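Local atomic coordinates of Na-K-Cl cotransporter (Methanosarcina acetivorans, PDB entry 3G40), a protein that probably carries chloride across the membrane together with cations, the chain here being only its cytoplasmic C-terminal domain. Residues V98-L103 and S111-R116; E129-A134 and M139-F144; T200-P203 and Q207-A210; L160-R165 and E212-S217. All coordinates share one frame; numbering follows the deposited sequence.

Interaction 1: residues V98-L103 and S111-R116; sequences VGMEAL and SILFLR
Met100 and Leu113 make the apolar half of this contact, with the sulfur SD of Met100 lying 4.1 Å from the CD2 methyl of Leu113. The two side chains cross at about a right angle. Met100 reaches out extended as far as SD and then bends at its last torsion (chi3 -52°), so the sulfur rather than the terminal methyl faces the leucine. Leu24 of strand 22-27 and Met139 also touch Met100, adding to the apolar packing of helix 94-103.

The second pairing is mixed in character. The CD1 methyl of Leu103 sits beside the hydroxyl OG of Ser111, 3.0 Å away, with CB of Ser111 at 3.9 Å from the same methyl. The first distance is short for a methyl against an oxygen, and chi2 of Leu103 (-105°) is not staggered, so the exact position of this methyl is doubtful.

No hydrogen bond joins the two segments. Strand 112-116 instead pairs through its backbone with 22-27 and with 140-145. A helix laid against parallel strands in the order 81-86, 49-54, 22-27, 112-116, 140-145 is the hallmark of a Rossmann-like alpha/beta fold.

Interaction 2: residues E129-A134 and M139-F144; sequences EIIRKA and MGVLLF
Ala134 and Val141 meet inside a beta-alpha-beta unit, where strand 112-116, helix 124-136 and strand 140-145 follow one another and the helix packs on the sheet. The CB of Ala134 presses on the CG2 methyl of Val141 at 3.4 Å, tighter than usual for two carbons. One turn earlier, CG1 of Ile131 lies 4.2 Å from CG1 of Val141, and the two side chains cross at about a right angle. Val141 serves both partners because its CG1 is anti to the backbone N (chi1 177°) while its CG2 stands beside that N; one methyl goes to each helix residue.

The single hydrogen bond between the segments is made where the chain turns from helix to strand. Met139 N donates a hydrogen bond to Ala134 O over 3.0 Å, but the bond is bent: the angle at the hydrogen is 140°, and the donor is tilted 30° out of the carbonyl plane. CB of Met139 also rests against that oxygen, at 3.2 Å, before the side chain leads off toward Met100.

Glu129, Arg132 and Lys133 form a network of charges on the same helix. Arg132 NH2 reaches the syn lone pair of Glu129 OE2 at 2.9 Å, within the guanidinium plane, and the Lys133 link is long.

The helix thus puts small and branched apolar side chains against the strand and keeps this charge network off the interface, while one backbone bond satisfies a carbonyl close to the helix end.

Interaction 3: residues T200-P203 and Q207-A210; sequences TFAP and QAQA
Ala202 and Ala208 form the closest meeting of the two backbones, with their CA atoms 5.0 Å apart. The CB of Ala202 points at the start of helix 205-222 and nestles against its main chain, 3.5 Å from Ala208 N and equally close to Ala208 CA, which is tight for two carbons. The methyls of the two alanines are 3.9 Å apart, CB to CB.

Next to them, Pro203 meets the end of Gln207. The amide carbonyl OE1 of Gln207 sits 3.1 Å from CD of Pro203 and 3.4 Å from its CG, while NE2 of Gln207 is 3.6 Å from that same CG. The glutamine chain is extended beyond CG (chi2 -171°), which carries the amide out to the proline ring, and the two side chains cross at about a right angle.

Further out, Thr204 takes a hydrogen bond on OG1 from Gln207 N, which probably helps hold the turn between the segments. This is where the chain leaves strand 195-201 and enters helix 205-222 in a beta-alpha-beta unit completed by strand 228-232, whose Val231 touches both Ala202 and Ala208 and whose Leu232 pairs with the backbone of Ala202.

No hydrogen bond spans the segments themselves. What joins them is a methyl fitted against a helix backbone, plus a polar oxygen beside a proline CD next to its nitrogen, a carbon that is probably slightly polarised and so a tolerable neighbour for it.

Interaction 4: residues L160-R165 and E212-S217; sequences LWIENR and ENFLQS
Arg165 folds back over Phe214 through a bend at its third torsion (chi3 68°), and Phe214 meets it with its ring carried anti to the backbone N (chi1 172°). CD of Arg165 lies over one face of the ring in a CH-pi contact, 3.9 Å from the centroid of Phe214 and shifted toward the rim. NE of Arg165 follows over the same face, 3.6 Å from Phe214 CZ. Guanidinium and ring planes are only 6° apart, so the flat groups lie nearly parallel but displaced. Beyond the ring, the guanidinium NH1 is held by the backbone oxygen of Leu175.

Ile162 adds two branches. Its CG2 approaches CE2 of Phe214 obliquely at 4.1 Å. The side chains of Ile162 and Leu215 pass each other in opposite directions, with Ile162 CD1 3.4 Å from Leu215 CD2, closer than carbons usually come. Trp169 also meets the Phe214 ring.

Helix 205-222 is steadied by its own bonds here: Asn213 O accepts from both Ser217 N and Ser217 OG, which arrive from opposite faces of the carbonyl plane. Thr200 OG1 hydrogen-bonds to the carbonyl O of Ile162. The contact thus joins the chain leaving strand 157-161 to helix 205-222, which follows strand 195-201, the parallel neighbour of 157-161 in the sheet.

No hydrogen bond crosses between the segments. Ile162 and Leu215 supply a buried apolar seam, while the arginine, at the exposed rim, lends its CD and NE to the aromatic face and spends NH1 on a main-chain oxygen, so that a charged residue can close off a hydrophobic contact.

Overall arrangement
All four contacts pack a helix on a strand of one mixed sheet or on the chain next to it, yet they form two clusters. Interactions 1 and 2, centres 8 Å apart, share neighbouring strands 112-116 and 140-145, whose backbones bond; Leu113 and Ile130 also pack between them. Interactions 3 and 4, centres also 8 Å apart, both use helix 205-222, and Thr200 of one bonds to Ile162 of the other. About 36 Å separates the centres of interactions 1 and 3. Interaction 2 is buried and apolar apart from one backbone bond; interaction 4 is buried but rimmed by an exposed arginine; 1 and 3 are partly buried, 1 through Met-Leu packing, 3 with an amide oxygen beside proline.

Interaction 1: residues V98-L103 and S111-R116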
loop_
_atom_site.group_PDB
_atom_site.type_symbol
_atom_site.label_atom_id
_atom_site.label_comp_id
_atom_site.label_asym_id
_atom_site.label_seq_id
_atom_site.Cartn_x
_atom_site.Cartn_y
_atom_site.Cartn_z
ATOM N N VAL A 98 25.741 -2.488 -16.359
ATOM C CA VAL A 98 26.102 -1.186 -16.908
ATOM C C VAL A 98 25.570 -0.070 -16.008
ATOM O O VAL A 98 26.267 0.909 -15.733
ATOM C CB VAL A 98 25.549 -0.996 -18.339
ATOM C CG1 VAL A 98 25.787 0.431 -18.821
ATOM C CG2 VAL A 98 26.173 -2.010 -19.295
ATOM N N GLY A 99 24.331 -0.228 -15.550
ATOM C CA GLY A 99 23.724 0.738 -14.654
ATOM C C GLY A 99 24.595 1.005 -13.439
ATOM O O GLY A 99 24.879 2.154 -13.103
ATOM N N MET A 100 25.030 -0.066 -12.785
ATOM C CA MET A 100 25.870 0.051 -11.597
ATOM C C MET A 100 27.281 0.521 -11.958
ATOM O O MET A 100 27.890 1.311 -11.234
ATOM C CB MET A 100 25.933 -1.286 -10.861
ATOM C CG MET A 100 24.567 -1.874 -10.533
ATOM S SD MET A 100 24.679 -3.351 -9.495
ATOM C CE MET A 100 25.855 -4.336 -10.420
ATOM N N GLU A 101 27.790 0.032 -13.084
ATOM C CA GLU A 101 29.116 0.413 -13.546
ATOM C C GLU A 101 29.182 1.919 -13.747
ATOM O O GLU A 101 30.188 2.554 -13.436
ATOM C CB GLU A 101 29.456 -0.307 -14.852
ATOM C CG GLU A 101 30.867 -0.053 -15.360
ATOM C CD GLU A 101 31.934 -0.531 -14.391
ATOM O OE1 GLU A 101 32.719 -1.427 -14.766
ATOM O OE2 GLU A 101 31.987 -0.019 -13.253
ATOM N N ALA A 102 28.097 2.486 -14.264
ATOM C CA ALA A 102 28.043 3.913 -14.562
ATOM C C ALA A 102 28.060 4.762 -13.290
ATOM O O ALA A 102 28.469 5.924 -13.314
ATOM C CB ALA A 102 26.813 4.230 -15.402
ATOM N N LEU A 103 27.621 4.168 -12.183
ATOM C CA LEU A 103 27.542 4.863 -10.901
ATOM C C LEU A 103 28.913 5.266 -10.345
ATOM O O LEU A 103 29.023 6.236 -9.597
ATOM C CB LEU A 103 26.794 3.993 -9.882
ATOM C CG LEU A 103 25.261 4.006 -9.900
ATOM C CD1 LEU A 103 24.705 4.817 -8.735
ATOM C CD2 LEU A 103 24.704 4.507 -11.226
ATOM N N SER A 111 26.051 3.655 -3.019
ATOM C CA SER A 111 24.787 3.290 -3.632
ATOM C C SER A 111 24.303 1.963 -3.068
ATOM O O SER A 111 25.104 1.162 -2.613
ATOM C CB SER A 111 24.938 3.198 -5.147
ATOM O OG SER A 111 25.006 4.496 -5.719
ATOM N N ILE A 112 22.988 1.758 -3.109
ATOM C CA ILE A 112 22.340 0.503 -2.726
ATOM C C ILE A 112 21.398 0.074 -3.850
ATOM O O ILE A 112 20.579 0.864 -4.309
ATOM C CB ILE A 112 21.486 0.707 -1.474
ATOM C CG1 ILE A 112 22.362 1.168 -0.303
ATOM C CG2 ILE A 112 20.692 -0.568 -1.123
ATOM C CD1 ILE A 112 21.569 1.733 0.861
ATOM N N LEU A 113 21.506 -1.175 -4.286
ATOM C CA LEU A 113 20.613 -1.707 -5.313
ATOM C C LEU A 113 19.295 -2.193 -4.700
ATOM O O LEU A 113 19.301 -3.061 -3.829
ATOM C CB LEU A 113 21.292 -2.876 -6.034
ATOM C CG LEU A 113 20.461 -3.542 -7.131
ATOM C CD1 LEU A 113 20.123 -2.534 -8.241
ATOM C CD2 LEU A 113 21.209 -4.723 -7.699
ATOM N N PHE A 114 18.176 -1.645 -5.170
ATOM C CA PHE A 114 16.855 -2.025 -4.676
ATOM C C PHE A 114 16.134 -2.952 -5.654
ATOM O O PHE A 114 15.787 -2.547 -6.766
ATOM C CB PHE A 114 16.010 -0.781 -4.405
ATOM C CG PHE A 114 14.702 -1.072 -3.717
ATOM C CD1 PHE A 114 14.589 -0.929 -2.344
ATOM C CD2 PHE A 114 13.592 -1.489 -4.440
ATOM C CE1 PHE A 114 13.383 -1.192 -1.689
ATOM C CE2 PHE A 114 12.378 -1.760 -3.788
ATOM C CZ PHE A 114 12.282 -1.608 -2.406
ATOM N N LEU A 115 15.894 -4.191 -5.220
ATOM C CA LEU A 115 15.260 -5.195 -6.064
ATOM C C LEU A 115 13.979 -5.698 -5.441
ATOM O O LEU A 115 13.879 -5.851 -4.223
ATOM C CB LEU A 115 16.185 -6.391 -6.268
ATOM C CG LEU A 115 17.566 -6.134 -6.869
ATOM C CD1 LEU A 115 18.389 -7.398 -6.813
ATOM C CD2 LEU A 115 17.432 -5.643 -8.302
ATOM N N ARG A 116 13.012 -5.981 -6.294
ATOM C CA ARG A 116 11.774 -6.601 -5.874
ATOM C C ARG A 116 11.915 -8.111 -6.060
ATOM O O ARG A 116 12.467 -8.581 -7.059
ATOM C CB ARG A 116 10.614 -6.039 -6.704
ATOM C CG ARG A 116 9.247 -6.612 -6.396
ATOM C CD ARG A 116 8.212 -6.114 -7.402
ATOM N NE ARG A 116 7.126 -7.076 -7.558
ATOM C CZ ARG A 116 7.050 -7.956 -8.550
ATOM N NH1 ARG A 116 7.988 -7.980 -9.484
ATOM N NH2 ARG A 116 6.031 -8.805 -8.612
#

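Interaction 2: residues E129-A134 and M139-F144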
loop_
_atom_site.group_PDB
_atom_site.type_symbol
_atom_site.label_atom_id
_atom_site.label_comp_id
_atom_site.label_asym_id
_atom_site.label_seq_id
_atom_site.Cartn_x
_atom_site.Cartn_y
_atom_site.Cartn_z
ATOM N N GLU A 129 22.413 -13.563 -9.678
ATOM C CA GLU A 129 23.624 -13.092 -10.335
ATOM C C GLU A 129 23.803 -11.589 -10.129
ATOM O O GLU A 129 24.913 -11.110 -9.897
ATOM C CB GLU A 129 23.578 -13.414 -11.830
ATOM C CG GLU A 129 24.852 -13.068 -12.575
ATOM C CD GLU A 129 26.085 -13.651 -11.916
ATOM O OE1 GLU A 129 25.970 -14.703 -11.247
ATOM O OE2 GLU A 129 27.173 -13.056 -12.066
ATOM N N ILE A 130 22.699 -10.851 -10.222
ATOM C CA ILE A 130 22.709 -9.415 -9.982
ATOM C C ILE A 130 23.186 -9.130 -8.562
ATOM O O ILE A 130 24.054 -8.285 -8.342
ATOM C CB ILE A 130 21.309 -8.812 -10.191
ATOM C CG1 ILE A 130 20.979 -8.749 -11.684
ATOM C CG2 ILE A 130 21.224 -7.424 -9.585
ATOM C CD1 ILE A 130 21.934 -7.886 -12.462
ATOM N N ILE A 131 22.616 -9.855 -7.605
ATOM C CA ILE A 131 22.974 -9.721 -6.194
ATOM C C ILE A 131 24.457 -9.989 -5.949
ATOM O O ILE A 131 25.121 -9.265 -5.209
ATOM C CB ILE A 131 22.124 -10.668 -5.327
ATOM C CG1 ILE A 131 20.669 -10.188 -5.310
ATOM C CG2 ILE A 131 22.688 -10.769 -3.914
ATOM C CD1 ILE A 131 19.710 -11.148 -4.649
ATOM N N ARG A 132 24.970 -11.037 -6.578
ATOM C CA ARG A 132 26.375 -11.404 -6.461
ATOM C C ARG A 132 27.267 -10.288 -7.033
ATOM O O ARG A 132 28.284 -9.921 -6.440
ATOM C CB ARG A 132 26.604 -12.713 -7.216
ATOM C CG ARG A 132 27.649 -13.642 -6.635
ATOM C CD ARG A 132 27.773 -14.883 -7.513
ATOM N NE ARG A 132 28.066 -14.527 -8.901
ATOM C CZ ARG A 132 29.224 -14.765 -9.510
ATOM N NH1 ARG A 132 30.202 -15.386 -8.863
ATOM N NH2 ARG A 132 29.402 -14.394 -10.772
ATOM N N LYS A 133 26.860 -9.750 -8.180
ATOM C CA LYS A 133 27.598 -8.694 -8.870
ATOM C C LYS A 133 27.618 -7.362 -8.116
ATOM O O LYS A 133 28.584 -6.607 -8.214
ATOM C CB LYS A 133 27.003 -8.453 -10.264
ATOM C CG LYS A 133 27.139 -9.608 -11.254
ATOM C CD LYS A 133 28.482 -9.596 -11.979
ATOM C CE LYS A 133 28.514 -10.642 -13.090
ATOM N NZ LYS A 133 29.897 -11.075 -13.448
ATOM N N ALA A 134 26.545 -7.063 -7.382
ATOM C CA ALA A 134 26.405 -5.753 -6.738
ATOM C C ALA A 134 27.548 -5.464 -5.770
ATOM O O ALA A 134 27.993 -4.323 -5.640
ATOM C CB ALA A 134 25.045 -5.623 -6.029
ATOM N N MET A 139 28.445 -2.087 -3.725
ATOM C CA MET A 139 27.035 -1.796 -3.492
ATOM C C MET A 139 26.344 -2.737 -2.505
ATOM O O MET A 139 26.537 -3.950 -2.537
ATOM C CB MET A 139 26.252 -1.779 -4.808
ATOM C CG MET A 139 26.424 -0.511 -5.611
ATOM S SD MET A 139 25.472 -0.553 -7.142
ATOM C CE MET A 139 23.855 0.010 -6.623
ATOM N N GLY A 140 25.524 -2.160 -1.638
ATOM C CA GLY A 140 24.622 -2.944 -0.817
ATOM C C GLY A 140 23.428 -3.354 -1.660
ATOM O O GLY A 140 23.202 -2.803 -2.746
ATOM N N VAL A 141 22.670 -4.327 -1.174
ATOM C CA VAL A 141 21.463 -4.765 -1.866
ATOM C C VAL A 141 20.289 -4.825 -0.890
ATOM O O VAL A 141 20.425 -5.331 0.235
ATOM C CB VAL A 141 21.650 -6.149 -2.530
ATOM C CG1 VAL A 141 20.351 -6.612 -3.185
ATOM C CG2 VAL A 141 22.782 -6.099 -3.559
ATOM N N LEU A 142 19.148 -4.274 -1.310
ATOM C CA LEU A 142 17.892 -4.449 -0.589
ATOM C C LEU A 142 16.974 -5.279 -1.462
ATOM O O LEU A 142 16.694 -4.917 -2.603
ATOM C CB LEU A 142 17.238 -3.100 -0.285
ATOM C CG LEU A 142 17.942 -2.218 0.747
ATOM C CD1 LEU A 142 17.247 -0.868 0.849
ATOM C CD2 LEU A 142 17.973 -2.920 2.130
ATOM N N LEU A 143 16.521 -6.411 -0.944
ATOM C CA LEU A 143 15.602 -7.254 -1.696
ATOM C C LEU A 143 14.243 -7.257 -0.999
ATOM O O LEU A 143 14.109 -7.706 0.146
ATOM C CB LEU A 143 16.174 -8.664 -1.840
ATOM C CG LEU A 143 15.302 -9.713 -2.528
ATOM C CD1 LEU A 143 15.163 -9.445 -4.043
ATOM C CD2 LEU A 143 15.865 -11.105 -2.260
ATOM N N PHE A 144 13.237 -6.725 -1.685
ATOM C CA PHE A 144 11.947 -6.466 -1.067
ATOM C C PHE A 144 10.895 -7.506 -1.449
ATOM O O PHE A 144 10.626 -7.739 -2.625
ATOM C CB PHE A 144 11.505 -5.047 -1.432
ATOM C CG PHE A 144 10.173 -4.641 -0.867
ATOM C CD1 PHE A 144 9.821 -4.948 0.451
ATOM C CD2 PHE A 144 9.289 -3.910 -1.642
ATOM C CE1 PHE A 144 8.596 -4.545 0.964
ATOM C CE2 PHE A 144 8.069 -3.498 -1.138
ATOM C CZ PHE A 144 7.716 -3.819 0.167
#

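Interaction 3: residues T200-P203 and Q207-A210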
loop_
_atom_site.group_PDB
_atom_site.type_symbol
_atom_site.label_atom_id
_atom_site.label_comp_id
_atom_site.label_asym_id
_atom_site.label_seq_id
_atom_site.Cartn_x
_atom_site.Cartn_y
_atom_site.Cartn_z
ATOM N N THR A 200 16.235 -12.392 17.792
ATOM C CA THR A 200 17.304 -13.329 17.478
ATOM C C THR A 200 16.966 -14.705 18.061
ATOM O O THR A 200 15.875 -14.907 18.575
ATOM C CB THR A 200 18.683 -12.835 17.974
ATOM O OG1 THR A 200 19.726 -13.581 17.329
ATOM C CG2 THR A 200 18.807 -12.995 19.488
ATOM N N PHE A 201 17.888 -15.647 17.948
ATOM C CA PHE A 201 17.660 -16.999 18.469
ATOM C C PHE A 201 18.959 -17.548 19.029
ATOM O O PHE A 201 20.042 -17.081 18.670
ATOM C CB PHE A 201 17.141 -17.909 17.358
ATOM C CG PHE A 201 17.948 -17.821 16.103
ATOM C CD1 PHE A 201 18.945 -18.745 15.841
ATOM C CD2 PHE A 201 17.732 -16.795 15.200
ATOM C CE1 PHE A 201 19.700 -18.657 14.686
ATOM C CE2 PHE A 201 18.486 -16.697 14.045
ATOM C CZ PHE A 201 19.473 -17.628 13.789
ATOM N N ALA A 202 18.850 -18.536 19.920
ATOM C CA ALA A 202 20.012 -19.100 20.576
ATOM C C ALA A 202 19.703 -20.540 20.971
ATOM O O ALA A 202 18.575 -20.840 21.367
ATOM C CB ALA A 202 20.362 -18.278 21.797
ATOM N N PRO A 203 20.706 -21.427 20.863
ATOM C CA PRO A 203 20.617 -22.865 21.153
ATOM C C PRO A 203 20.707 -23.179 22.643
ATOM O O PRO A 203 20.144 -24.180 23.101
ATOM C CB PRO A 203 21.861 -23.445 20.462
ATOM C CG PRO A 203 22.565 -22.300 19.822
ATOM C CD PRO A 203 22.058 -21.044 20.437
ATOM N N GLN A 207 24.270 -18.936 25.446
ATOM C CA GLN A 207 24.176 -18.160 24.217
ATOM C C GLN A 207 22.990 -17.204 24.248
ATOM O O GLN A 207 23.073 -16.092 23.730
ATOM C CB GLN A 207 24.102 -19.066 22.982
ATOM C CG GLN A 207 25.391 -19.823 22.711
ATOM C CD GLN A 207 25.382 -20.536 21.375
ATOM O OE1 GLN A 207 24.989 -19.967 20.356
ATOM N NE2 GLN A 207 25.821 -21.790 21.374
ATOM N N ALA A 208 21.885 -17.635 24.845
ATOM C CA ALA A 208 20.705 -16.784 24.918
ATOM C C ALA A 208 21.007 -15.530 25.741
ATOM O O ALA A 208 20.644 -14.422 25.347
ATOM C CB ALA A 208 19.491 -17.555 25.499
ATOM N N GLN A 209 21.671 -15.711 26.882
ATOM C CA GLN A 209 22.083 -14.587 27.716
ATOM C C GLN A 209 23.002 -13.644 26.945
ATOM O O GLN A 209 22.843 -12.428 26.992
ATOM C CB GLN A 209 22.809 -15.068 28.976
ATOM C CG GLN A 209 23.251 -13.926 29.883
ATOM C CD GLN A 209 22.072 -13.232 30.547
ATOM O OE1 GLN A 209 21.533 -13.723 31.534
ATOM N NE2 GLN A 209 21.667 -12.076 30.007
ATOM N N ALA A 210 23.986 -14.205 26.256
ATOM C CA ALA A 210 24.903 -13.380 25.488
ATOM C C ALA A 210 24.174 -12.589 24.388
ATOM O O ALA A 210 24.532 -11.456 24.097
ATOM C CB ALA A 210 26.030 -14.229 24.906
#

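Interaction 4: residues L160-R165 and E212-S217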
loop_
_atom_site.group_PDB
_atom_site.type_symbol
_atom_site.label_atom_id
_atom_site.label_comp_id
_atom_site.label_asym_id
_atom_site.label_seq_id
_atom_site.Cartn_x
_atom_site.Cartn_y
_atom_site.Cartn_z
ATOM N N LEU A 160 13.644 -6.367 13.438
ATOM C CA LEU A 160 14.958 -6.566 12.822
ATOM C C LEU A 160 15.476 -7.914 13.325
ATOM O O LEU A 160 15.702 -8.086 14.527
ATOM C CB LEU A 160 15.919 -5.461 13.262
ATOM C CG LEU A 160 17.099 -4.943 12.451
ATOM C CD1 LEU A 160 18.238 -4.790 13.429
ATOM C CD2 LEU A 160 17.499 -5.764 11.174
ATOM N N TRP A 161 15.648 -8.863 12.409
ATOM C CA TRP A 161 16.143 -10.189 12.739
ATOM C C TRP A 161 17.656 -10.228 12.675
ATOM O O TRP A 161 18.254 -10.000 11.627
ATOM C CB TRP A 161 15.550 -11.233 11.790
ATOM C CG TRP A 161 14.104 -11.435 12.015
ATOM C CD1 TRP A 161 13.080 -10.718 11.468
ATOM C CD2 TRP A 161 13.502 -12.391 12.898
ATOM N NE1 TRP A 161 11.875 -11.186 11.937
ATOM C CE2 TRP A 161 12.109 -12.213 12.816
ATOM C CE3 TRP A 161 14.009 -13.392 13.735
ATOM C CZ2 TRP A 161 11.211 -13.000 13.542
ATOM C CZ3 TRP A 161 13.117 -14.173 14.455
ATOM C CH2 TRP A 161 11.738 -13.973 14.355
ATOM N N ILE A 162 18.269 -10.531 13.809
ATOM C CA ILE A 162 19.712 -10.554 13.919
ATOM C C ILE A 162 20.195 -11.995 13.994
ATOM O O ILE A 162 19.778 -12.749 14.868
ATOM C CB ILE A 162 20.149 -9.752 15.146
ATOM C CG1 ILE A 162 19.778 -8.284 14.922
ATOM C CG2 ILE A 162 21.628 -9.932 15.409
ATOM C CD1 ILE A 162 19.996 -7.395 16.104
ATOM N N GLU A 163 21.055 -12.373 13.053
ATOM C CA GLU A 163 21.500 -13.753 12.910
ATOM C C GLU A 163 22.285 -14.221 14.126
ATOM O O GLU A 163 23.015 -13.445 14.743
ATOM C CB GLU A 163 22.360 -13.919 11.649
ATOM C CG GLU A 163 21.606 -13.693 10.339
ATOM C CD GLU A 163 20.434 -14.645 10.170
ATOM O OE1 GLU A 163 20.507 -15.785 10.685
ATOM O OE2 GLU A 163 19.437 -14.253 9.524
ATOM N N ASN A 164 22.128 -15.498 14.464
ATOM C CA ASN A 164 22.876 -16.087 15.563
ATOM C C ASN A 164 24.362 -15.802 15.385
ATOM O O ASN A 164 24.945 -16.118 14.346
ATOM C CB ASN A 164 22.628 -17.592 15.630
ATOM C CG ASN A 164 23.059 -18.204 16.955
ATOM O OD1 ASN A 164 23.287 -17.498 17.941
ATOM N ND2 ASN A 164 23.165 -19.527 16.983
ATOM N N ARG A 165 24.968 -15.185 16.392
ATOM C CA ARG A 165 26.376 -14.822 16.313
ATOM C C ARG A 165 27.248 -15.761 17.150
ATOM O O ARG A 165 27.944 -16.621 16.612
ATOM C CB ARG A 165 26.568 -13.373 16.757
ATOM C CG ARG A 165 25.773 -12.375 15.932
ATOM C CD ARG A 165 25.928 -10.973 16.482
ATOM N NE ARG A 165 27.284 -10.463 16.313
ATOM C CZ ARG A 165 27.708 -9.843 15.215
ATOM N NH1 ARG A 165 26.877 -9.667 14.195
ATOM N NH2 ARG A 165 28.958 -9.404 15.133
ATOM N N GLU A 212 20.972 -11.636 24.467
ATOM C CA GLU A 212 20.254 -10.588 25.173
ATOM C C GLU A 212 21.167 -9.398 25.460
ATOM O O GLU A 212 20.774 -8.250 25.246
ATOM C CB GLU A 212 19.692 -11.129 26.494
ATOM C CG GLU A 212 18.862 -10.123 27.265
ATOM C CD GLU A 212 17.506 -9.879 26.618
ATOM O OE1 GLU A 212 16.935 -10.844 26.057
ATOM O OE2 GLU A 212 17.008 -8.731 26.673
ATOM N N ASN A 213 22.325 -9.621 25.927
ATOM C CA ASN A 213 23.210 -8.604 26.277
ATOM C C ASN A 213 23.689 -7.882 25.011
ATOM O O ASN A 213 23.822 -6.851 25.053
ATOM C CB ASN A 213 24.390 -9.081 27.127
ATOM C CG ASN A 213 23.986 -9.574 28.536
ATOM O OD1 ASN A 213 23.072 -9.270 29.091
ATOM N ND2 ASN A 213 24.770 -10.268 29.017
ATOM N N PHE A 214 23.967 -8.612 23.970
ATOM C CA PHE A 214 24.372 -8.019 22.703
ATOM C C PHE A 214 23.300 -7.078 22.158
ATOM O O PHE A 214 23.604 -5.951 21.782
ATOM C CB PHE A 214 24.715 -9.117 21.697
ATOM C CG PHE A 214 24.964 -8.610 20.315
ATOM C CD1 PHE A 214 26.214 -8.124 19.953
ATOM C CD2 PHE A 214 23.953 -8.621 19.374
ATOM C CE1 PHE A 214 26.444 -7.645 18.668
ATOM C CE2 PHE A 214 24.184 -8.138 18.073
ATOM C CZ PHE A 214 25.433 -7.660 17.735
ATOM N N LEU A 215 22.044 -7.528 22.140
ATOM C CA LEU A 215 20.936 -6.699 21.660
ATOM C C LEU A 215 20.734 -5.425 22.486
ATOM O O LEU A 215 20.504 -4.346 21.932
ATOM C CB LEU A 215 19.634 -7.501 21.604
ATOM C CG LEU A 215 19.673 -8.729 20.686
ATOM C CD1 LEU A 215 18.285 -9.357 20.571
ATOM C CD2 LEU A 215 20.230 -8.379 19.315
ATOM N N GLN A 216 20.812 -5.542 23.805
ATOM C CA GLN A 216 20.702 -4.359 24.662
ATOM C C GLN A 216 21.862 -3.390 24.372
ATOM O O GLN A 216 21.688 -2.169 24.378
ATOM C CB GLN A 216 20.682 -4.737 26.146
ATOM C CG GLN A 216 19.426 -5.503 26.606
ATOM C CD GLN A 216 18.193 -4.625 26.765
ATOM O OE1 GLN A 216 18.134 -3.511 26.243
ATOM N NE2 GLN A 216 17.191 -5.133 27.485
ATOM N N SER A 217 23.048 -3.937 24.130
ATOM C CA SER A 217 24.217 -3.099 23.857
ATOM C C SER A 217 24.104 -2.384 22.520
ATOM O O SER A 217 24.483 -1.212 22.395
ATOM C CB SER A 217 25.502 -3.924 23.894
ATOM O OG SER A 217 25.708 -4.411 25.202
#